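Local atomic coordinates of hypothetical protein, IPT/TIG domain protein (Bacteroides ovatus, PDB entry 4HW6), a protein that is of unknown function but probably binds carbohydrate as an auxiliary nutrient-binding protein, joining an IPT/TIG domain to a six-bladed beta-propeller. Residues Asp134-Phe146 / Tyr417-Ile429. Numbering follows the deposited sequence.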
loop_
_atom_site.group_PDB
_atom_site.type_symbol
_atom_site.label_atom_id
_atom_site.label_comp_id
_atom_site.label_asym_id
_atom_site.label_seq_id
_atom_site.Cartn_x
_atom_site.Cartn_y
_atom_site.Cartn_z
ATOM N N ASP A 134 7.233 12.379 15.883
ATOM C CA ASP A 134 7.202 12.325 17.355
ATOM C C ASP A 134 5.810 11.868 17.835
ATOM O O ASP A 134 5.046 12.620 18.462
ATOM C CB ASP A 134 7.565 13.703 17.912
ATOM C CG ASP A 134 8.126 13.651 19.332
ATOM O OD1 ASP A 134 8.062 12.601 19.994
ATOM O OD2 ASP A 134 8.620 14.693 19.798
ATOM N N CYS A 135 5.475 10.637 17.506
ATOM C CA CYS A 135 4.145 10.103 17.796
ATOM C C CYS A 135 4.290 8.705 18.395
ATOM O O CYS A 135 3.454 7.836 18.152
ATOM C CB CYS A 135 3.298 10.040 16.523
ATOM S SG CYS A 135 4.002 9.025 15.189
ATOM N N GLY A 136 5.363 8.495 19.159
ATOM C CA GLY A 136 5.572 7.198 19.806
ATOM C C GLY A 136 5.636 6.060 18.817
ATOM O O GLY A 136 6.168 6.233 17.713
ATOM N N ALA A 137 5.079 4.908 19.211
ATOM C CA ALA A 137 4.870 3.780 18.333
ATOM C C ALA A 137 3.487 3.169 18.590
ATOM O O ALA A 137 2.715 3.652 19.441
ATOM C CB ALA A 137 6.005 2.738 18.470
ATOM N N PHE A 138 3.173 2.120 17.847
ATOM C CA PHE A 138 1.792 1.658 17.710
ATOM C C PHE A 138 1.552 0.269 18.291
ATOM O O PHE A 138 2.246 -0.687 17.934
ATOM C CB PHE A 138 1.416 1.718 16.234
ATOM C CG PHE A 138 1.734 3.050 15.624
ATOM C CD1 PHE A 138 1.180 4.202 16.168
ATOM C CD2 PHE A 138 2.636 3.167 14.585
ATOM C CE1 PHE A 138 1.489 5.443 15.649
ATOM C CE2 PHE A 138 2.939 4.403 14.058
ATOM C CZ PHE A 138 2.380 5.550 14.606
ATOM N N ASP A 139 0.538 0.156 19.144
ATOM C CA ASP A 139 0.222 -1.119 19.810
ATOM C C ASP A 139 -0.293 -2.188 18.870
ATOM O O ASP A 139 0.066 -3.346 19.015
ATOM C CB ASP A 139 -0.787 -0.931 20.947
ATOM C CG ASP A 139 -0.176 -0.326 22.195
ATOM O OD1 ASP A 139 1.060 -0.452 22.441
ATOM O OD2 ASP A 139 -0.962 0.271 22.957
ATOM N N ASN A 140 -1.149 -1.827 17.918
ATOM C CA ASN A 140 -1.808 -2.834 17.088
ATOM C C ASN A 140 -2.345 -2.230 15.813
ATOM O O ASN A 140 -3.396 -1.565 15.820
ATOM C CB ASN A 140 -2.944 -3.482 17.884
ATOM C CG ASN A 140 -3.537 -4.702 17.201
ATOM O OD1 ASN A 140 -3.115 -5.087 16.119
ATOM N ND2 ASN A 140 -4.508 -5.327 17.861
ATOM N N ILE A 141 -1.648 -2.476 14.713
ATOM C CA ILE A 141 -2.048 -1.915 13.427
ATOM C C ILE A 141 -2.846 -3.003 12.670
ATOM O O ILE A 141 -2.318 -3.720 11.825
ATOM C CB ILE A 141 -0.823 -1.422 12.621
ATOM C CG1 ILE A 141 0.136 -0.583 13.482
ATOM C CG2 ILE A 141 -1.298 -0.574 11.440
ATOM C CD1 ILE A 141 1.531 -0.449 12.868
ATOM N N TRP A 142 -4.126 -3.122 12.990
ATOM C CA TRP A 142 -4.866 -4.339 12.716
ATOM C C TRP A 142 -5.473 -4.359 11.307
ATOM O O TRP A 142 -5.312 -5.329 10.571
ATOM C CB TRP A 142 -5.937 -4.543 13.808
ATOM C CG TRP A 142 -6.799 -5.741 13.588
ATOM C CD1 TRP A 142 -8.130 -5.732 13.312
ATOM C CD2 TRP A 142 -6.396 -7.106 13.609
ATOM N NE1 TRP A 142 -8.584 -7.015 13.144
ATOM C CE2 TRP A 142 -7.541 -7.882 13.314
ATOM C CE3 TRP A 142 -5.187 -7.755 13.855
ATOM C CZ2 TRP A 142 -7.507 -9.269 13.268
ATOM C CZ3 TRP A 142 -5.155 -9.142 13.804
ATOM C CH2 TRP A 142 -6.303 -9.879 13.495
ATOM N N ARG A 143 -6.218 -3.317 10.953
ATOM C CA ARG A 143 -6.777 -3.162 9.606
ATOM C C ARG A 143 -6.744 -1.685 9.228
ATOM O O ARG A 143 -7.203 -0.836 10.006
ATOM C CB ARG A 143 -8.236 -3.620 9.526
ATOM C CG ARG A 143 -8.492 -5.077 9.858
ATOM C CD ARG A 143 -7.974 -6.006 8.775
ATOM N NE ARG A 143 -8.259 -7.417 9.096
ATOM C CZ ARG A 143 -7.408 -8.297 9.627
ATOM N NH1 ARG A 143 -6.178 -7.962 9.970
ATOM N NH2 ARG A 143 -7.803 -9.554 9.819
HETATM N N MSE A 144 -6.228 -1.389 8.031
HETATM C CA MSE A 144 -6.100 -0.024 7.513
HETATM C C MSE A 144 -7.105 0.290 6.426
HETATM O O MSE A 144 -7.528 -0.599 5.667
HETATM C CB MSE A 144 -4.738 0.167 6.817
HETATM C CG MSE A 144 -3.587 0.179 7.672
HETATM SE SE MSE A 144 -1.997 0.206 6.500
HETATM C CE MSE A 144 -0.792 0.552 7.967
HETATM N N MSE A 145 -7.449 1.574 6.322
HETATM C CA MSE A 145 -8.291 2.044 5.219
HETATM C C MSE A 145 -8.106 3.548 4.991
HETATM O O MSE A 145 -8.182 4.352 5.924
HETATM C CB MSE A 145 -9.736 1.730 5.590
HETATM C CG MSE A 145 -10.780 2.199 4.674
HETATM SE SE MSE A 145 -11.058 1.033 3.169
HETATM C CE MSE A 145 -10.318 -0.642 3.778
ATOM N N PHE A 146 -7.868 3.939 3.737
ATOM C CA PHE A 146 -7.925 5.341 3.369
ATOM C C PHE A 146 -9.394 5.795 3.319
ATOM O O PHE A 146 -10.274 5.048 2.866
ATOM C CB PHE A 146 -7.276 5.582 1.984
ATOM C CG PHE A 146 -5.785 5.776 2.022
ATOM C CD1 PHE A 146 -5.256 6.981 2.432
ATOM C CD2 PHE A 146 -4.919 4.789 1.576
ATOM C CE1 PHE A 146 -3.887 7.190 2.459
ATOM C CE2 PHE A 146 -3.545 5.002 1.591
ATOM C CZ PHE A 146 -3.039 6.196 2.035
ATOM N N TYR A 417 1.713 0.951 2.413
ATOM C CA TYR A 417 1.947 1.032 3.869
ATOM C C TYR A 417 1.589 -0.332 4.448
ATOM O O TYR A 417 0.554 -0.909 4.091
ATOM C CB TYR A 417 1.130 2.148 4.557
ATOM C CG TYR A 417 1.369 3.479 3.910
ATOM C CD1 TYR A 417 2.644 4.037 3.875
ATOM C CD2 TYR A 417 0.331 4.164 3.293
ATOM C CE1 TYR A 417 2.878 5.222 3.208
ATOM C CE2 TYR A 417 0.551 5.357 2.647
ATOM C CZ TYR A 417 1.820 5.889 2.613
ATOM O OH TYR A 417 2.025 7.062 1.933
ATOM N N ILE A 418 2.459 -0.849 5.308
ATOM C CA ILE A 418 2.283 -2.126 5.967
ATOM C C ILE A 418 2.271 -1.917 7.473
ATOM O O ILE A 418 3.205 -1.317 8.021
ATOM C CB ILE A 418 3.455 -3.088 5.665
ATOM C CG1 ILE A 418 3.696 -3.204 4.141
ATOM C CG2 ILE A 418 3.215 -4.458 6.330
ATOM C CD1 ILE A 418 2.552 -3.817 3.365
ATOM N N GLY A 419 1.227 -2.412 8.134
ATOM C CA GLY A 419 1.155 -2.399 9.582
ATOM C C GLY A 419 1.891 -3.604 10.101
ATOM O O GLY A 419 1.388 -4.743 10.066
ATOM N N ASP A 420 3.101 -3.348 10.569
ATOM C CA ASP A 420 4.037 -4.383 10.974
ATOM C C ASP A 420 3.916 -4.519 12.490
ATOM O O ASP A 420 4.666 -3.916 13.257
ATOM C CB ASP A 420 5.416 -3.949 10.514
ATOM C CG ASP A 420 6.464 -5.027 10.632
ATOM O OD1 ASP A 420 6.095 -6.197 10.743
ATOM O OD2 ASP A 420 7.670 -4.676 10.514
ATOM N N CYS A 421 2.941 -5.337 12.902
ATOM C CA CYS A 421 2.393 -5.260 14.249
ATOM C C CYS A 421 3.372 -5.483 15.384
ATOM O O CYS A 421 3.371 -4.704 16.318
ATOM C CB CYS A 421 1.195 -6.192 14.417
ATOM S SG CYS A 421 -0.215 -5.496 13.573
ATOM N N ASP A 422 4.225 -6.500 15.295
ATOM C CA ASP A 422 5.184 -6.758 16.371
ATOM C C ASP A 422 6.525 -5.996 16.262
ATOM O O ASP A 422 7.407 -6.100 17.121
ATOM C CB ASP A 422 5.296 -8.262 16.604
ATOM C CG ASP A 422 4.200 -8.772 17.557
ATOM O OD1 ASP A 422 3.989 -8.141 18.620
ATOM O OD2 ASP A 422 3.566 -9.799 17.280
ATOM N N ASN A 423 6.609 -5.114 15.276
ATOM C CA ASN A 423 7.617 -4.058 15.260
ATOM C C ASN A 423 7.033 -2.701 15.606
ATOM O O ASN A 423 7.760 -1.734 15.747
ATOM C CB ASN A 423 8.301 -3.999 13.894
ATOM C CG ASN A 423 9.234 -5.158 13.682
ATOM O OD1 ASN A 423 9.910 -5.595 14.634
ATOM N ND2 ASN A 423 9.265 -5.688 12.463
ATOM N N HIS A 424 5.706 -2.637 15.723
ATOM C CA HIS A 424 5.000 -1.462 16.223
ATOM C C HIS A 424 5.192 -0.252 15.340
ATOM O O HIS A 424 5.122 0.886 15.800
ATOM C CB HIS A 424 5.391 -1.243 17.674
ATOM C CG HIS A 424 5.101 -2.450 18.519
ATOM N ND1 HIS A 424 3.813 -2.811 18.867
ATOM C CD2 HIS A 424 5.914 -3.417 19.010
ATOM C CE1 HIS A 424 3.849 -3.953 19.542
ATOM N NE2 HIS A 424 5.111 -4.341 19.640
ATOM N N ARG A 425 5.347 -0.526 14.044
ATOM C CA ARG A 425 5.634 0.497 13.065
ATOM C C ARG A 425 4.792 0.318 11.819
ATOM O O ARG A 425 4.436 -0.818 11.458
ATOM C CB ARG A 425 7.108 0.423 12.660
ATOM C CG ARG A 425 8.111 0.852 13.727
ATOM C CD ARG A 425 9.443 0.259 13.335
ATOM N NE ARG A 425 10.568 0.612 14.176
ATOM C CZ ARG A 425 11.164 -0.193 15.062
ATOM N NH1 ARG A 425 10.701 -1.419 15.367
ATOM N NH2 ARG A 425 12.248 0.278 15.690
ATOM N N VAL A 426 4.543 1.438 11.140
ATOM C CA VAL A 426 4.095 1.424 9.751
ATOM C C VAL A 426 5.326 1.420 8.848
ATOM O O VAL A 426 6.154 2.342 8.879
ATOM C CB VAL A 426 3.209 2.637 9.399
ATOM C CG1 VAL A 426 2.750 2.545 7.952
ATOM C CG2 VAL A 426 2.010 2.726 10.333
ATOM N N ARG A 427 5.436 0.381 8.040
ATOM C CA ARG A 427 6.511 0.234 7.076
ATOM C C ARG A 427 5.986 0.724 5.716
ATOM O O ARG A 427 4.772 0.777 5.481
ATOM C CB ARG A 427 6.955 -1.221 6.971
ATOM C CG ARG A 427 7.285 -1.919 8.285
ATOM C CD ARG A 427 8.571 -1.436 8.916
ATOM N NE ARG A 427 9.783 -1.898 8.238
ATOM C CZ ARG A 427 10.258 -3.146 8.235
ATOM N NH1 ARG A 427 9.693 -4.112 8.910
ATOM N NH2 ARG A 427 11.364 -3.414 7.577
ATOM N N LYS A 428 6.905 1.130 4.858
ATOM C CA LYS A 428 6.571 1.564 3.501
ATOM C C LYS A 428 7.292 0.695 2.478
ATOM O O LYS A 428 8.450 0.328 2.673
ATOM C CB LYS A 428 6.942 3.023 3.338
ATOM C CG LYS A 428 6.696 3.644 1.970
ATOM C CD LYS A 428 7.012 5.140 2.093
ATOM C CE LYS A 428 7.209 5.831 0.776
ATOM N NZ LYS A 428 7.570 7.269 1.033
ATOM N N ILE A 429 6.590 0.338 1.403
ATOM C CA ILE A 429 7.234 -0.316 0.255
ATOM C C ILE A 429 7.096 0.628 -0.933
ATOM O O ILE A 429 5.985 0.972 -1.330
ATOM C CB ILE A 429 6.626 -1.701 -0.086
ATOM C CG1 ILE A 429 6.668 -2.647 1.126
ATOM C CG2 ILE A 429 7.376 -2.307 -1.280
ATOM C CD1 ILE A 429 6.024 -4.006 0.881
HETATM O O HOH W 1 1.372 -2.727 15.975
#
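The backbone N and O of Phe138 are held by His424, through its own carbonyl and its imidazole. Phe138 N donates to His424 O (3.1 Å), while His424 ND1 returns a bond to Phe138 O at 2.8 Å, the acceptor lying in the imidazole plane. With CG anti to its carbonyl carbon (chi1 -57°), the histidine ring is brought to that oxygen. A bridging water also donates to Phe138 O and, at 2.8 Å, to Cys421 O, and accepts a weak bond from Ile141 N. Replacing His424 with an alanine is likely to cost Phe138 O its imidazole donor, leaving it the water. His424 takes the left-handed conformation (phi 63°) of a G1 bulge's first residue, a place commonly held by glycine.

Across the turn's base, Asp420 OD2 takes Asn423 ND2 and Arg427 NH1 from opposite faces of its carboxylate, the latter in a salt bridge of 2.6 Å. Beta-branched Ile141 lays CG2 on Gly419 CA (3.6 Å), where any CB would clash; extended selenomethionine Met144 brings CE to Gly419 N (3.6 Å), and Phe146 CZ meets the Tyr417 ring at its edge. Ser406 OG of strand 404-410 bonds Ile141 O. The contact thus joins two propeller sheets: strand 143-146 edges one, while the hairpin lies between strands 109-115 and 404-410 of the other.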